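Local atomic coordinates of fibrillarin-like rRNA/tRNA 2'-O-methyltransferase (Methanocaldococcus jannaschii, PDB entry 1FBN), a protein that probably uses S-adenosyl-L-methionine to methylate ribose 2'-hydroxyls of rRNA and tRNA at sites selected by a guide RNA. Residues 130-135 with 153-158; 195-200 with 221-226. All blocks are in the same frame, centred on the assembly; numbering follows the deposited sequence.

Contact 1 (130-135 with 153-158)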
ATOM      1  N   ASP A 130       5.808 -11.009 -13.273  1.00 20.99           N
ATOM      2  CA  ASP A 130       6.083  -9.713 -13.875  1.00 22.21           C
ATOM      3  C   ASP A 130       4.747  -8.988 -13.933  1.00 22.21           C
ATOM      4  O   ASP A 130       3.828  -9.437 -14.614  1.00 22.42           O
ATOM      5  CB  ASP A 130       6.644  -9.928 -15.290  1.00 24.73           C
ATOM      6  CG  ASP A 130       7.026  -8.632 -15.999  1.00 28.13           C
ATOM      7  OD1 ASP A 130       6.641  -7.531 -15.548  1.00 28.56           O
ATOM      8  OD2 ASP A 130       7.710  -8.727 -17.042  1.00 27.55           O
ATOM      9  N   ALA A 131       4.644  -7.869 -13.220  1.00 21.72           N
ATOM     10  CA  ALA A 131       3.407  -7.094 -13.192  1.00 22.21           C
ATOM     11  C   ALA A 131       3.007  -6.580 -14.571  1.00 23.80           C
ATOM     12  O   ALA A 131       1.857  -6.193 -14.778  1.00 24.29           O
ATOM     13  CB  ALA A 131       3.522  -5.941 -12.216  1.00 20.85           C
ATOM     14  N   ASN A 132       3.955  -6.580 -15.506  1.00 24.13           N
ATOM     15  CA  ASN A 132       3.694  -6.124 -16.865  1.00 24.38           C
ATOM     16  C   ASN A 132       3.031  -7.227 -17.700  1.00 23.86           C
ATOM     17  O   ASN A 132       2.632  -7.001 -18.844  1.00 23.38           O
ATOM     18  CB  ASN A 132       4.995  -5.653 -17.519  1.00 27.90           C
ATOM     19  CG  ASN A 132       4.757  -4.861 -18.786  1.00 31.77           C
ATOM     20  OD1 ASN A 132       3.880  -3.991 -18.838  1.00 32.53           O
ATOM     21  ND2 ASN A 132       5.537  -5.158 -19.821  1.00 32.78           N
ATOM     22  N   LYS A 133       2.916  -8.419 -17.115  1.00 23.43           N
ATOM     23  CA  LYS A 133       2.280  -9.571 -17.765  1.00 23.19           C
ATOM     24  C   LYS A 133       1.320 -10.205 -16.759  1.00 22.34           C
ATOM     25  O   LYS A 133       1.555 -11.315 -16.284  1.00 22.79           O
ATOM     26  CB  LYS A 133       3.322 -10.616 -18.186  1.00 23.48           C
ATOM     27  CG  LYS A 133       4.410 -10.113 -19.123  1.00 28.52           C
ATOM     28  CD  LYS A 133       5.328 -11.256 -19.539  1.00 31.62           C
ATOM     29  CE  LYS A 133       6.710 -10.763 -19.949  1.00 34.37           C
ATOM     30  NZ  LYS A 133       6.674  -9.746 -21.030  1.00 40.78           N
ATOM     31  N   PRO A 134       0.217  -9.506 -16.429  1.00 21.83           N
ATOM     32  CA  PRO A 134      -0.777 -10.001 -15.471  1.00 21.67           C
ATOM     33  C   PRO A 134      -1.498 -11.287 -15.870  1.00 23.25           C
ATOM     34  O   PRO A 134      -1.984 -12.017 -15.001  1.00 23.80           O
ATOM     35  CB  PRO A 134      -1.739  -8.818 -15.335  1.00 19.40           C
ATOM     36  CG  PRO A 134      -1.670  -8.180 -16.678  1.00 20.91           C
ATOM     37  CD  PRO A 134      -0.192  -8.196 -16.967  1.00 21.92           C
ATOM     38  N   GLN A 135      -1.553 -11.574 -17.170  1.00 22.77           N
ATOM     39  CA  GLN A 135      -2.221 -12.782 -17.655  1.00 23.28           C
ATOM     40  C   GLN A 135      -1.539 -14.049 -17.158  1.00 23.11           C
ATOM     41  O   GLN A 135      -2.178 -15.092 -17.038  1.00 24.98           O
ATOM     42  CB  GLN A 135      -2.291 -12.805 -19.185  1.00 25.39           C
ATOM     43  CG  GLN A 135      -0.948 -12.908 -19.897  1.00 30.52           C
ATOM     44  CD  GLN A 135      -0.235 -11.569 -20.043  1.00 34.61           C
ATOM     45  OE1 GLN A 135      -0.733 -10.522 -19.611  1.00 33.94           O
ATOM     46  NE2 GLN A 135       0.937 -11.597 -20.676  1.00 34.08           N
ATOM     47  N   GLN A 153       8.737   3.093 -12.192  1.00 21.80           N
ATOM     48  CA  GLN A 153       9.020   2.863 -13.599  1.00 21.90           C
ATOM     49  C   GLN A 153       8.192   3.805 -14.460  1.00 23.43           C
ATOM     50  O   GLN A 153       7.125   4.259 -14.045  1.00 23.06           O
ATOM     51  CB  GLN A 153       8.692   1.418 -13.972  1.00 21.60           C
ATOM     52  CG  GLN A 153       9.592   0.389 -13.322  1.00 24.93           C
ATOM     53  CD  GLN A 153       9.208  -1.032 -13.672  1.00 26.61           C
ATOM     54  OE1 GLN A 153       8.394  -1.270 -14.566  1.00 30.43           O
ATOM     55  NE2 GLN A 153       9.790  -1.989 -12.962  1.00 26.57           N
ATOM     56  N   PRO A 154       8.668   4.099 -15.682  1.00 23.00           N
ATOM     57  CA  PRO A 154       7.977   4.988 -16.617  1.00 23.69           C
ATOM     58  C   PRO A 154       6.591   4.483 -17.007  1.00 23.55           C
ATOM     59  O   PRO A 154       5.711   5.274 -17.334  1.00 25.75           O
ATOM     60  CB  PRO A 154       8.905   4.987 -17.833  1.00 24.44           C
ATOM     61  CG  PRO A 154      10.250   4.733 -17.244  1.00 25.11           C
ATOM     62  CD  PRO A 154       9.951   3.651 -16.248  1.00 25.66           C
ATOM     63  N   ASN A 155       6.408   3.165 -16.977  1.00 22.85           N
ATOM     64  CA  ASN A 155       5.136   2.547 -17.345  1.00 22.35           C
ATOM     65  C   ASN A 155       4.265   2.121 -16.153  1.00 21.51           C
ATOM     66  O   ASN A 155       3.320   1.347 -16.318  1.00 20.41           O
ATOM     67  CB  ASN A 155       5.393   1.336 -18.257  1.00 24.16           C
ATOM     68  CG  ASN A 155       6.169   0.216 -17.558  1.00 25.42           C
ATOM     69  OD1 ASN A 155       6.824   0.435 -16.539  1.00 26.35           O
ATOM     70  ND2 ASN A 155       6.093  -0.990 -18.112  1.00 26.82           N
ATOM     71  N   GLN A 156       4.563   2.640 -14.964  1.00 21.18           N
ATOM     72  CA  GLN A 156       3.803   2.281 -13.767  1.00 18.25           C
ATOM     73  C   GLN A 156       2.295   2.505 -13.891  1.00 19.54           C
ATOM     74  O   GLN A 156       1.510   1.687 -13.417  1.00 19.81           O
ATOM     75  CB  GLN A 156       4.363   2.988 -12.533  1.00 16.06           C
ATOM     76  CG  GLN A 156       4.313   4.498 -12.582  1.00 16.69           C
ATOM     77  CD  GLN A 156       5.070   5.121 -11.434  1.00 16.85           C
ATOM     78  OE1 GLN A 156       4.596   5.129 -10.300  1.00 19.27           O
ATOM     79  NE2 GLN A 156       6.264   5.626 -11.715  1.00 19.83           N
ATOM     80  N   ALA A 157       1.887   3.583 -14.559  1.00 19.87           N
ATOM     81  CA  ALA A 157       0.462   3.862 -14.730  1.00 20.90           C
ATOM     82  C   ALA A 157      -0.225   2.809 -15.604  1.00 21.75           C
ATOM     83  O   ALA A 157      -1.259   2.266 -15.212  1.00 21.43           O
ATOM     84  CB  ALA A 157       0.238   5.266 -15.299  1.00 18.14           C
ATOM     85  N   GLU A 158       0.357   2.496 -16.762  1.00 23.89           N
ATOM     86  CA  GLU A 158      -0.244   1.500 -17.648  1.00 25.47           C
ATOM     87  C   GLU A 158      -0.270   0.132 -16.968  1.00 23.47           C
ATOM     88  O   GLU A 158      -1.161  -0.671 -17.232  1.00 24.67           O
ATOM     89  CB  GLU A 158       0.478   1.420 -19.003  1.00 31.16           C
ATOM     90  CG  GLU A 158       1.829   0.721 -18.971  1.00 43.27           C
ATOM     91  CD  GLU A 158       2.265   0.201 -20.334  1.00 50.30           C
ATOM     92  OE1 GLU A 158       1.895  -0.945 -20.676  1.00 53.38           O
ATOM     93  OE2 GLU A 158       2.984   0.930 -21.057  1.00 51.57           O
TER
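Asn-132 meets Asn-155 and Glu-158 in a small polar contact at the protein surface. No hydrogen bond joins segments 130-135 and 153-158 directly.

Segment 153-158 starts with a type I turn from Gln-153 to Gln-156. Gln-153 belongs to the predicted S-adenosyl-L-methionine site, as do Asp-130 and Ala-131 in 130-135. The carbonyl O of Gln-153 is gripped twice by Gln-156. The backbone N donates to it at 3.2 Å, and NE2 of the same residue reaches it at 2.8 Å from the opposite face of the carbonyl plane. These two hydrogen bonds close the turn, which leads into helix 156-167.

Asn-155 holds the N-cap position of that helix, but its side chain makes no capping bond. It points toward 130-135 instead, and its amide comes up to that of Asn-132. The two side chains cross at about a right angle. Asn-132 reaches over with CG anti to its backbone N (chi1 -166°).

Glu-158, in the first turn of the helix, brings OE1 to 4.1 Å from Asn-132 OD1. The carboxylate and amide planes are 66° apart.

The loop holding Asn-132 is braced from within. Asp-130 OD1 accepts from Asn-132 N at 2.8 Å, from above the carboxylate plane, which makes an Asx turn. Lys-133 N also bonds to Asp-130 O at 2.9 Å.

Two facing oxygens would not attract each other. Lys-162, one turn farther along the helix, links them. Its NZ hydrogen-bonds to Asn-132 OD1 and lies at long, weak ion-pair range from Glu-158 OE1. Asn-163 ND2 gives a second bond, to Ala-131 O. The lysine charge probably eases the approach of the two oxygens, and the loop is tied to the helix largely through residues one turn on.

Contact 2 (195-200 with 221-226)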
ATOM      1  N   GLU A 195      -0.038  14.915 -15.831  1.00 24.61           N
ATOM      2  CA  GLU A 195      -0.115  14.011 -16.973  1.00 23.31           C
ATOM      3  C   GLU A 195      -0.414  12.575 -16.547  1.00 22.26           C
ATOM      4  O   GLU A 195      -1.138  11.864 -17.237  1.00 24.87           O
ATOM      5  CB  GLU A 195       1.179  14.074 -17.788  1.00 27.17           C
ATOM      6  CG  GLU A 195       1.417  15.437 -18.437  1.00 34.83           C
ATOM      7  CD  GLU A 195       2.772  15.565 -19.119  1.00 38.59           C
ATOM      8  OE1 GLU A 195       3.638  14.681 -18.943  1.00 41.03           O
ATOM      9  OE2 GLU A 195       2.974  16.568 -19.833  1.00 41.97           O
ATOM     10  N   GLN A 196       0.145  12.154 -15.414  1.00 21.77           N
ATOM     11  CA  GLN A 196      -0.097  10.809 -14.896  1.00 20.34           C
ATOM     12  C   GLN A 196      -1.554  10.666 -14.484  1.00 20.31           C
ATOM     13  O   GLN A 196      -2.180   9.646 -14.756  1.00 20.81           O
ATOM     14  CB  GLN A 196       0.821  10.506 -13.709  1.00 21.46           C
ATOM     15  CG  GLN A 196       2.261  10.276 -14.104  1.00 20.30           C
ATOM     16  CD  GLN A 196       2.413   9.127 -15.084  1.00 22.11           C
ATOM     17  OE1 GLN A 196       2.159   7.972 -14.746  1.00 24.62           O
ATOM     18  NE2 GLN A 196       2.830   9.440 -16.306  1.00 22.20           N
ATOM     19  N   LYS A 197      -2.086  11.695 -13.831  1.00 20.98           N
ATOM     20  CA  LYS A 197      -3.481  11.706 -13.400  1.00 23.65           C
ATOM     21  C   LYS A 197      -4.386  11.536 -14.625  1.00 24.62           C
ATOM     22  O   LYS A 197      -5.340  10.760 -14.598  1.00 22.86           O
ATOM     23  CB  LYS A 197      -3.794  13.019 -12.675  1.00 25.12           C
ATOM     24  CG  LYS A 197      -5.209  13.124 -12.132  1.00 30.54           C
ATOM     25  CD  LYS A 197      -5.424  14.434 -11.390  1.00 32.93           C
ATOM     26  CE  LYS A 197      -6.885  14.599 -10.995  1.00 39.70           C
ATOM     27  NZ  LYS A 197      -7.149  15.876 -10.273  1.00 43.50           N
ATOM     28  N   GLU A 198      -4.048  12.227 -15.713  1.00 26.01           N
ATOM     29  CA  GLU A 198      -4.812  12.140 -16.959  1.00 28.55           C
ATOM     30  C   GLU A 198      -4.755  10.733 -17.552  1.00 26.00           C
ATOM     31  O   GLU A 198      -5.764  10.221 -18.032  1.00 25.25           O
ATOM     32  CB  GLU A 198      -4.293  13.155 -17.986  1.00 33.75           C
ATOM     33  CG  GLU A 198      -4.468  14.608 -17.560  1.00 42.42           C
ATOM     34  CD  GLU A 198      -3.806  15.601 -18.508  1.00 47.10           C
ATOM     35  OE1 GLU A 198      -2.759  15.271 -19.113  1.00 49.95           O
ATOM     36  OE2 GLU A 198      -4.332  16.728 -18.634  1.00 49.42           O
ATOM     37  N   ILE A 199      -3.574  10.118 -17.521  1.00 24.34           N
ATOM     38  CA  ILE A 199      -3.398   8.760 -18.043  1.00 23.32           C
ATOM     39  C   ILE A 199      -4.272   7.775 -17.266  1.00 24.10           C
ATOM     40  O   ILE A 199      -4.940   6.928 -17.861  1.00 24.13           O
ATOM     41  CB  ILE A 199      -1.913   8.305 -17.972  1.00 23.72           C
ATOM     42  CG1 ILE A 199      -1.081   9.091 -18.988  1.00 22.45           C
ATOM     43  CG2 ILE A 199      -1.794   6.799 -18.217  1.00 20.23           C
ATOM     44  CD1 ILE A 199       0.397   8.757 -18.968  1.00 24.69           C
ATOM     45  N   LEU A 200      -4.274   7.902 -15.941  1.00 21.83           N
ATOM     46  CA  LEU A 200      -5.076   7.028 -15.092  1.00 22.97           C
ATOM     47  C   LEU A 200      -6.568   7.218 -15.350  1.00 23.18           C
ATOM     48  O   LEU A 200      -7.313   6.241 -15.438  1.00 22.94           O
ATOM     49  CB  LEU A 200      -4.766   7.274 -13.613  1.00 21.48           C
ATOM     50  CG  LEU A 200      -3.370   6.854 -13.144  1.00 23.18           C
ATOM     51  CD1 LEU A 200      -3.159   7.287 -11.708  1.00 22.78           C
ATOM     52  CD2 LEU A 200      -3.198   5.348 -13.292  1.00 22.15           C
ATOM     53  N   VAL A 221       3.749  11.188  -4.959  1.00 22.02           N
ATOM     54  CA  VAL A 221       2.334  11.453  -4.694  1.00 20.13           C
ATOM     55  C   VAL A 221       1.538  10.154  -4.734  1.00 19.19           C
ATOM     56  O   VAL A 221       1.707   9.348  -5.647  1.00 21.74           O
ATOM     57  CB  VAL A 221       1.720  12.430  -5.734  1.00 20.45           C
ATOM     58  CG1 VAL A 221       0.214  12.511  -5.562  1.00 18.10           C
ATOM     59  CG2 VAL A 221       2.329  13.813  -5.586  1.00 20.26           C
HETATM   60  N   MSE A 222       0.703   9.941  -3.720  1.00 17.62           N
HETATM   61  CA  MSE A 222      -0.143   8.753  -3.648  1.00 17.54           C
HETATM   62  C   MSE A 222      -1.492   9.087  -4.288  1.00 17.59           C
HETATM   63  O   MSE A 222      -2.187  10.009  -3.858  1.00 19.49           O
HETATM   64  CB  MSE A 222      -0.348   8.320  -2.185  1.00 16.71           C
HETATM   65  CG  MSE A 222      -1.244   7.094  -1.973  1.00 17.41           C
HETATM   66 SE   MSE A 222      -0.530   5.512  -2.505  1.00 10.94          SE
HETATM   67  CE  MSE A 222       0.386   5.083  -1.073  1.00 19.63           C
ATOM     68  N   PHE A 223      -1.827   8.376  -5.356  1.00 17.32           N
ATOM     69  CA  PHE A 223      -3.101   8.567  -6.037  1.00 19.00           C
ATOM     70  C   PHE A 223      -4.044   7.430  -5.652  1.00 18.99           C
ATOM     71  O   PHE A 223      -3.614   6.288  -5.468  1.00 16.20           O
ATOM     72  CB  PHE A 223      -2.925   8.560  -7.565  1.00 21.94           C
ATOM     73  CG  PHE A 223      -2.280   9.801  -8.118  1.00 24.97           C
ATOM     74  CD1 PHE A 223      -3.049  10.923  -8.426  1.00 27.80           C
ATOM     75  CD2 PHE A 223      -0.908   9.844  -8.350  1.00 25.39           C
ATOM     76  CE1 PHE A 223      -2.461  12.070  -8.960  1.00 29.54           C
ATOM     77  CE2 PHE A 223      -0.309  10.988  -8.884  1.00 28.43           C
ATOM     78  CZ  PHE A 223      -1.087  12.102  -9.189  1.00 30.11           C
ATOM     79  N   VAL A 224      -5.318   7.766  -5.476  1.00 16.72           N
ATOM     80  CA  VAL A 224      -6.340   6.779  -5.159  1.00 15.96           C
ATOM     81  C   VAL A 224      -7.487   7.031  -6.131  1.00 18.28           C
ATOM     82  O   VAL A 224      -7.921   8.171  -6.312  1.00 18.30           O
ATOM     83  CB  VAL A 224      -6.854   6.900  -3.707  1.00 17.16           C
ATOM     84  CG1 VAL A 224      -7.943   5.869  -3.454  1.00 16.91           C
ATOM     85  CG2 VAL A 224      -5.712   6.704  -2.712  1.00 15.98           C
ATOM     86  N   GLY A 225      -7.940   5.974  -6.794  1.00 18.20           N
ATOM     87  CA  GLY A 225      -9.028   6.120  -7.741  1.00 18.58           C
ATOM     88  C   GLY A 225      -9.967   4.933  -7.745  1.00 21.47           C
ATOM     89  O   GLY A 225      -9.571   3.821  -7.391  1.00 20.47           O
ATOM     90  N   ILE A 226     -11.227   5.186  -8.088  1.00 22.72           N
ATOM     91  CA  ILE A 226     -12.231   4.125  -8.163  1.00 25.69           C
ATOM     92  C   ILE A 226     -12.251   3.607  -9.594  1.00 25.35           C
ATOM     93  O   ILE A 226     -12.293   4.393 -10.542  1.00 23.88           O
ATOM     94  CB  ILE A 226     -13.646   4.624  -7.794  1.00 26.73           C
ATOM     95  CG1 ILE A 226     -13.645   5.202  -6.384  1.00 33.16           C
ATOM     96  CG2 ILE A 226     -14.647   3.474  -7.868  1.00 26.17           C
ATOM     97  CD1 ILE A 226     -15.033   5.465  -5.816  1.00 39.99           C
TER
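This is a buried, apolar helix-on-sheet contact. Phe-223 of strand 220-227 packs against Leu-200 and Lys-197 of helix 189-203, which helps cover one side of the central sheet.

Phe-223 supplies all of the strand's share. Its CG lies anti to the carbonyl carbon (chi1 -73°), and the ring extends toward the helix. Lys-197 CB comes to 4.1 Å from CE1 of this ring. Only the root of the lysine takes part: the chain is extended and its end leads away from the strand. One helical turn on, Leu-200 points toward the strand and sets CD1 at 4.3 Å from Phe-223 CB. Val-221, two residues back on the same strand, places CG1 over one face of the ring, 3.7 Å above its plane and offset toward the rim. Ile-176 and Ile-178 of strand 172-179 also touch Phe-223.

Strand 220-227 runs antiparallel between strands 172-179 and 205-212. It bonds to the first through Val-221 and Phe-223, and to the second through Met-222, modelled as selenomethionine, and Val-224. The seven-stranded sheet has strand order 3-2-1-4-5-7-6, with this last strand inserted in reverse. That topology is the hallmark of the Rossmann-like S-adenosylmethionine-dependent methyltransferase fold.

In the fold
The two contacts follow one another along the chain: contact 1 closes at residue 158 and contact 2 opens at 195. Their centres are about 15 Å apart. They meet where helix 156-167 lies beside helix 189-203. Ala-157, within contact 1, packs on Gln-196, Ile-199 and Leu-200 of contact 2. Its CB is 3.4 Å from Gln-196 OE1. Contact 1 joins the loop after strand 124-128 to the start of helix 156-167, after strand 144-149, near the predicted cofactor site. Contact 2 joins a helix to strand 220-227 of the same seven-stranded sheet. The adjoining helices thus connect a cofactor-side loop to the buried interior of the methyltransferase domain.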